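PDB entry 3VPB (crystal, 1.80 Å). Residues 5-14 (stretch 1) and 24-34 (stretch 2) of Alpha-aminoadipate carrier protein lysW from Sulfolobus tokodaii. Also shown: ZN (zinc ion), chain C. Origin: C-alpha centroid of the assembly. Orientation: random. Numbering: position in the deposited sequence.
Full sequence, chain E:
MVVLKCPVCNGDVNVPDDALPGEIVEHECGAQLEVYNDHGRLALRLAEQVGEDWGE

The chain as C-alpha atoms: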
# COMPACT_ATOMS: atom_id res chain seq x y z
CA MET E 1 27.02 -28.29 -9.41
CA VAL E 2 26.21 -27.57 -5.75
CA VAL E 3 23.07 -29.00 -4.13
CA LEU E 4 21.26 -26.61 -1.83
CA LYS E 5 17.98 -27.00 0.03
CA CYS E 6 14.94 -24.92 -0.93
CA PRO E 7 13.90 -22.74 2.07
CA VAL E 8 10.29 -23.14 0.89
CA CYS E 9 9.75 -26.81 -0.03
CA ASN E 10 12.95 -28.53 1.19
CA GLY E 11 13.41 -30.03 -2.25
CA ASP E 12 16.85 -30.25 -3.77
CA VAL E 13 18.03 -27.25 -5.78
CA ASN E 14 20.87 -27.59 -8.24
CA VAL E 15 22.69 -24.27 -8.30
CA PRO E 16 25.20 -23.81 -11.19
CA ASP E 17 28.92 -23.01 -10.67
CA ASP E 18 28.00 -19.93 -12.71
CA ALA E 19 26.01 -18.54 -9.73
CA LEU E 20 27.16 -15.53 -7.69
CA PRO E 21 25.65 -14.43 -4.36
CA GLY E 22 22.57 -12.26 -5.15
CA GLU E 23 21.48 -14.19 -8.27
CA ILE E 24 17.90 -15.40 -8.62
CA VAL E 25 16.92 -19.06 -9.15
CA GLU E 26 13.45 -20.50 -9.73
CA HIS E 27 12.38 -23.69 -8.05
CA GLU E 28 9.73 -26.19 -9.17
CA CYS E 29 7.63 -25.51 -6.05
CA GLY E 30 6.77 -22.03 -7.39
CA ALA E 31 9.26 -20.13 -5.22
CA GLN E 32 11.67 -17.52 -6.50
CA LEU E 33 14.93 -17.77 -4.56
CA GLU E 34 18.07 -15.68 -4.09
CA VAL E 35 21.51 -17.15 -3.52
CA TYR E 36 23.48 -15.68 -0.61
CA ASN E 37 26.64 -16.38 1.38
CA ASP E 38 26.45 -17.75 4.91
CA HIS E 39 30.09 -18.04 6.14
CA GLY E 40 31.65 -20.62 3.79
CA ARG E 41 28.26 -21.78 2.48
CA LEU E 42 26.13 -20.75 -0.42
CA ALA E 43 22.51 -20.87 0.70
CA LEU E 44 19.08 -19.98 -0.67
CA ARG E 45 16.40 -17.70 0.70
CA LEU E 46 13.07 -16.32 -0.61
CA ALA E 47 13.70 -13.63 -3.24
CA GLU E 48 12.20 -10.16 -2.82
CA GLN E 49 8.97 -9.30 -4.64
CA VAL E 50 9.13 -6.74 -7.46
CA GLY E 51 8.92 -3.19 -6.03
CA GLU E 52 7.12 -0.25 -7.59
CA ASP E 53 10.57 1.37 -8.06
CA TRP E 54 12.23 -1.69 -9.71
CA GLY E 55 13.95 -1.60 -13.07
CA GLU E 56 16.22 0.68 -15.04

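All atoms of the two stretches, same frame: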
# COMPACT_ATOMS: atom_id res chain seq x y z
N LYS E 5 19.37 -26.73 -0.32
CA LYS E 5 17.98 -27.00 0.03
C LYS E 5 17.11 -25.76 -0.16
O LYS E 5 17.49 -24.65 0.23
CB LYS E 5 17.85 -27.53 1.46
CG LYS E 5 18.26 -29.00 1.62
CD LYS E 5 17.31 -29.93 0.89
CE LYS E 5 17.18 -31.26 1.61
NZ LYS E 5 16.46 -31.08 2.92
N CYS E 6 15.95 -25.97 -0.78
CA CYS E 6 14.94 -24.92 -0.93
C CYS E 6 14.34 -24.52 0.43
O CYS E 6 13.82 -25.37 1.14
CB CYS E 6 13.85 -25.40 -1.89
SG CYS E 6 12.57 -24.19 -2.22
N PRO E 7 14.41 -23.23 0.78
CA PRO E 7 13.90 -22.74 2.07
C PRO E 7 12.37 -22.77 2.13
O PRO E 7 11.79 -22.45 3.18
CB PRO E 7 14.41 -21.30 2.11
CG PRO E 7 14.46 -20.88 0.70
CD PRO E 7 14.86 -22.12 -0.08
N VAL E 8 11.74 -23.16 1.03
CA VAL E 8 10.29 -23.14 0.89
C VAL E 8 9.72 -24.55 0.94
O VAL E 8 8.82 -24.82 1.73
CB VAL E 8 9.86 -22.41 -0.40
CG1 VAL E 8 8.35 -22.58 -0.66
CG2 VAL E 8 10.23 -20.94 -0.33
N CYS E 9 10.27 -25.44 0.10
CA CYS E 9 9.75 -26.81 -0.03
C CYS E 9 10.68 -27.92 0.46
O CYS E 9 10.28 -29.09 0.53
CB CYS E 9 9.34 -27.09 -1.47
SG CYS E 9 10.71 -27.38 -2.63
N ASN E 10 11.93 -27.56 0.76
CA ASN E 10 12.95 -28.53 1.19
C ASN E 10 13.37 -29.53 0.12
O ASN E 10 14.06 -30.52 0.39
CB ASN E 10 12.53 -29.24 2.49
CG ASN E 10 12.44 -28.29 3.66
OD1 ASN E 10 11.76 -28.55 4.65
ND2 ASN E 10 13.14 -27.16 3.55
N GLY E 11 12.95 -29.26 -1.11
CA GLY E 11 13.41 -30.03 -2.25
C GLY E 11 14.88 -29.75 -2.49
O GLY E 11 15.49 -28.91 -1.83
N ASP E 12 15.46 -30.48 -3.43
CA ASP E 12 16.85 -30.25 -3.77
C ASP E 12 16.94 -29.24 -4.91
O ASP E 12 16.22 -29.35 -5.91
CB ASP E 12 17.56 -31.58 -4.10
CG ASP E 12 18.10 -32.29 -2.85
OD1 ASP E 12 17.95 -31.75 -1.73
OD2 ASP E 12 18.68 -33.39 -2.99
N VAL E 13 17.81 -28.25 -4.73
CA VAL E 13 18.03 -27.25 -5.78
C VAL E 13 19.46 -27.31 -6.30
O VAL E 13 20.42 -27.16 -5.54
CB VAL E 13 17.73 -25.80 -5.29
CG1 VAL E 13 17.72 -24.84 -6.48
CG2 VAL E 13 16.41 -25.74 -4.54
N ASN E 14 19.58 -27.52 -7.61
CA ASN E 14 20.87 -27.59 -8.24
C ASN E 14 21.26 -26.21 -8.73
O ASN E 14 20.69 -25.68 -9.68
CB ASN E 14 20.87 -28.63 -9.37
CG ASN E 14 20.48 -30.01 -8.88
OD1 ASN E 14 21.05 -30.53 -7.91
ND2 ASN E 14 19.49 -30.61 -9.54
N ILE E 24 19.22 -14.83 -8.83
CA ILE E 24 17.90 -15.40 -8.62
C ILE E 24 17.80 -16.77 -9.28
O ILE E 24 18.27 -16.94 -10.42
CB ILE E 24 16.81 -14.48 -9.24
CG1 ILE E 24 16.80 -13.11 -8.55
CG2 ILE E 24 15.43 -15.13 -9.19
CD1 ILE E 24 16.69 -13.14 -7.05
N VAL E 25 17.21 -17.73 -8.58
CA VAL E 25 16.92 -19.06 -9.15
C VAL E 25 15.47 -19.46 -8.87
O VAL E 25 14.94 -19.22 -7.78
CB VAL E 25 17.91 -20.18 -8.66
CG1 VAL E 25 19.36 -19.77 -8.90
CG2 VAL E 25 17.72 -20.52 -7.19
N GLU E 26 14.83 -20.07 -9.87
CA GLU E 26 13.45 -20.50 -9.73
C GLU E 26 13.40 -21.96 -9.35
O GLU E 26 14.15 -22.78 -9.89
CB GLU E 26 12.70 -20.32 -11.05
CG GLU E 26 12.42 -18.87 -11.39
CD GLU E 26 10.94 -18.62 -11.63
OE1 GLU E 26 10.57 -17.44 -11.82
OE2 GLU E 26 10.15 -19.61 -11.61
N HIS E 27 12.54 -22.30 -8.40
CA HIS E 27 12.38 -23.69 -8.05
C HIS E 27 11.01 -24.21 -8.44
O HIS E 27 10.06 -23.43 -8.56
CB HIS E 27 12.67 -23.94 -6.57
CG HIS E 27 12.98 -25.37 -6.26
ND1 HIS E 27 12.39 -26.06 -5.23
CD2 HIS E 27 13.78 -26.26 -6.90
CE1 HIS E 27 12.85 -27.30 -5.22
NE2 HIS E 27 13.69 -27.45 -6.23
N GLU E 28 10.92 -25.53 -8.61
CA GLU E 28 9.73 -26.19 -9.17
C GLU E 28 8.50 -26.10 -8.26
O GLU E 28 7.38 -26.37 -8.70
CB GLU E 28 10.04 -27.66 -9.50
CG GLU E 28 10.90 -28.34 -8.43
CD GLU E 28 10.86 -29.85 -8.45
OE1 GLU E 28 10.87 -30.45 -7.35
OE2 GLU E 28 10.83 -30.45 -9.56
N CYS E 29 8.72 -25.73 -7.01
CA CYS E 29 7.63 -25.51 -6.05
C CYS E 29 6.84 -24.22 -6.30
O CYS E 29 5.76 -24.03 -5.72
CB CYS E 29 8.20 -25.49 -4.63
SG CYS E 29 9.37 -24.15 -4.32
N GLY E 30 7.38 -23.33 -7.12
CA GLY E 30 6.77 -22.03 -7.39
C GLY E 30 7.50 -20.87 -6.73
O GLY E 30 7.14 -19.70 -6.92
N ALA E 31 8.52 -21.17 -5.93
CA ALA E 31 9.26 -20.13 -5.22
C ALA E 31 10.35 -19.53 -6.10
O ALA E 31 10.97 -20.22 -6.92
CB ALA E 31 9.86 -20.67 -3.93
N GLN E 32 10.53 -18.23 -5.94
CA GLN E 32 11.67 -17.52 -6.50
C GLN E 32 12.65 -17.35 -5.35
O GLN E 32 12.24 -16.97 -4.25
CB GLN E 32 11.24 -16.16 -7.03
CG GLN E 32 10.74 -16.18 -8.48
CD GLN E 32 11.84 -15.85 -9.47
OE1 GLN E 32 11.88 -14.77 -10.06
NE2 GLN E 32 12.78 -16.79 -9.65
N LEU E 33 13.92 -17.67 -5.61
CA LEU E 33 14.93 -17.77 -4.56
C LEU E 33 16.13 -16.91 -4.91
O LEU E 33 16.40 -16.68 -6.09
CB LEU E 33 15.37 -19.24 -4.36
CG LEU E 33 14.24 -20.26 -4.09
CD1 LEU E 33 14.74 -21.72 -4.16
CD2 LEU E 33 13.56 -19.98 -2.76
N GLU E 34 16.84 -16.44 -3.90
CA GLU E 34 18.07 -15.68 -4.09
C GLU E 34 19.22 -16.46 -3.48
O GLU E 34 19.10 -16.97 -2.37
CB GLU E 34 17.95 -14.34 -3.40
CG GLU E 34 18.97 -13.30 -3.83
CD GLU E 34 18.42 -11.89 -3.70
OE1 GLU E 34 18.94 -10.98 -4.38
OE2 GLU E 34 17.45 -11.69 -2.91
ZN ZN C . 11.24 -25.33 -3.59

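The two stretches are joined chiefly through a zinc ion, to which each contributes two ligands, and by a small apolar layer beside it; together they bury 405 Å². Stretch 2 begins as a strand, and its first residue, Ile-24, lies out of reach of stretch 1. Val-25 points toward stretch 1 and makes a loose apolar contact, its CG2 lying 4.4 Å from Val-13 CG1. Its backbone pairs with that of Leu-33, Val-25 N to Leu-33 O at 2.8 Å and Leu-33 N to Val-25 O at 2.9 Å, so both side chains are presented to the same partner. Glu-26, between two inward-pointing residues, points away and remains exposed.

His-27 is the centre of the contact, with 78 Å² covered by stretch 1. Its ring uses both nitrogens: ND1 binds the zinc at 2.1 Å, while NE2 donates a hydrogen bond to the backbone oxygen of Asp-12 (NE2 to O, 3.2 Å), which helps fix the ring's orientation. Val-13 CG2 sits over one face, 3.6 Å from the ring centroid in a CH-pi contact, and Cys-9 SG lies at the edge, 3.4 Å from His-27 CE1. Gly-11 suits this crowded site, since a CB there would come within 3.0 Å of His-27 CE1.

From His-27 to Gly-30 the chain forms a type I turn, closed by Gly-30 N to His-27 O at 3.0 Å. Glu-28 stays exposed on it, whereas Cys-29 turns inward with chi1 in p and binds the zinc through SG at 2.3 Å. From stretch 1, Cys-6 SG at 2.2 Å from the zinc and Cys-9 SG at 2.3 Å from it complete the four ligands. Backbone amides support these sulfurs: Val-8 N and Cys-9 N each donate to Cys-6 SG at 3.5 Å, Gly-11 N to Cys-9 SG at 3.3 Å, and Ala-31 N to Cys-29 SG at 3.5 Å. Such bonds can offset the negative charge of metal-bound thiolates. Gly-30 has positive phi, and a CB would be jammed against the preceding carbonyl oxygen.

Beyond the turn, the small side chain of Ala-31 is buried against Val-8, CB to CG2 at 3.6 Å. Gln-32 points away, and Leu-33 points back in, with 59 Å² covered. Its CD2 packs 3.7 Å from Pro-7 CD, and its CD1 reaches within 3.8 Å of Cys-6 SG and 4.4 Å of Val-13 CG2, providing an apolar flank to the metal site. Glu-34 again lies out of reach.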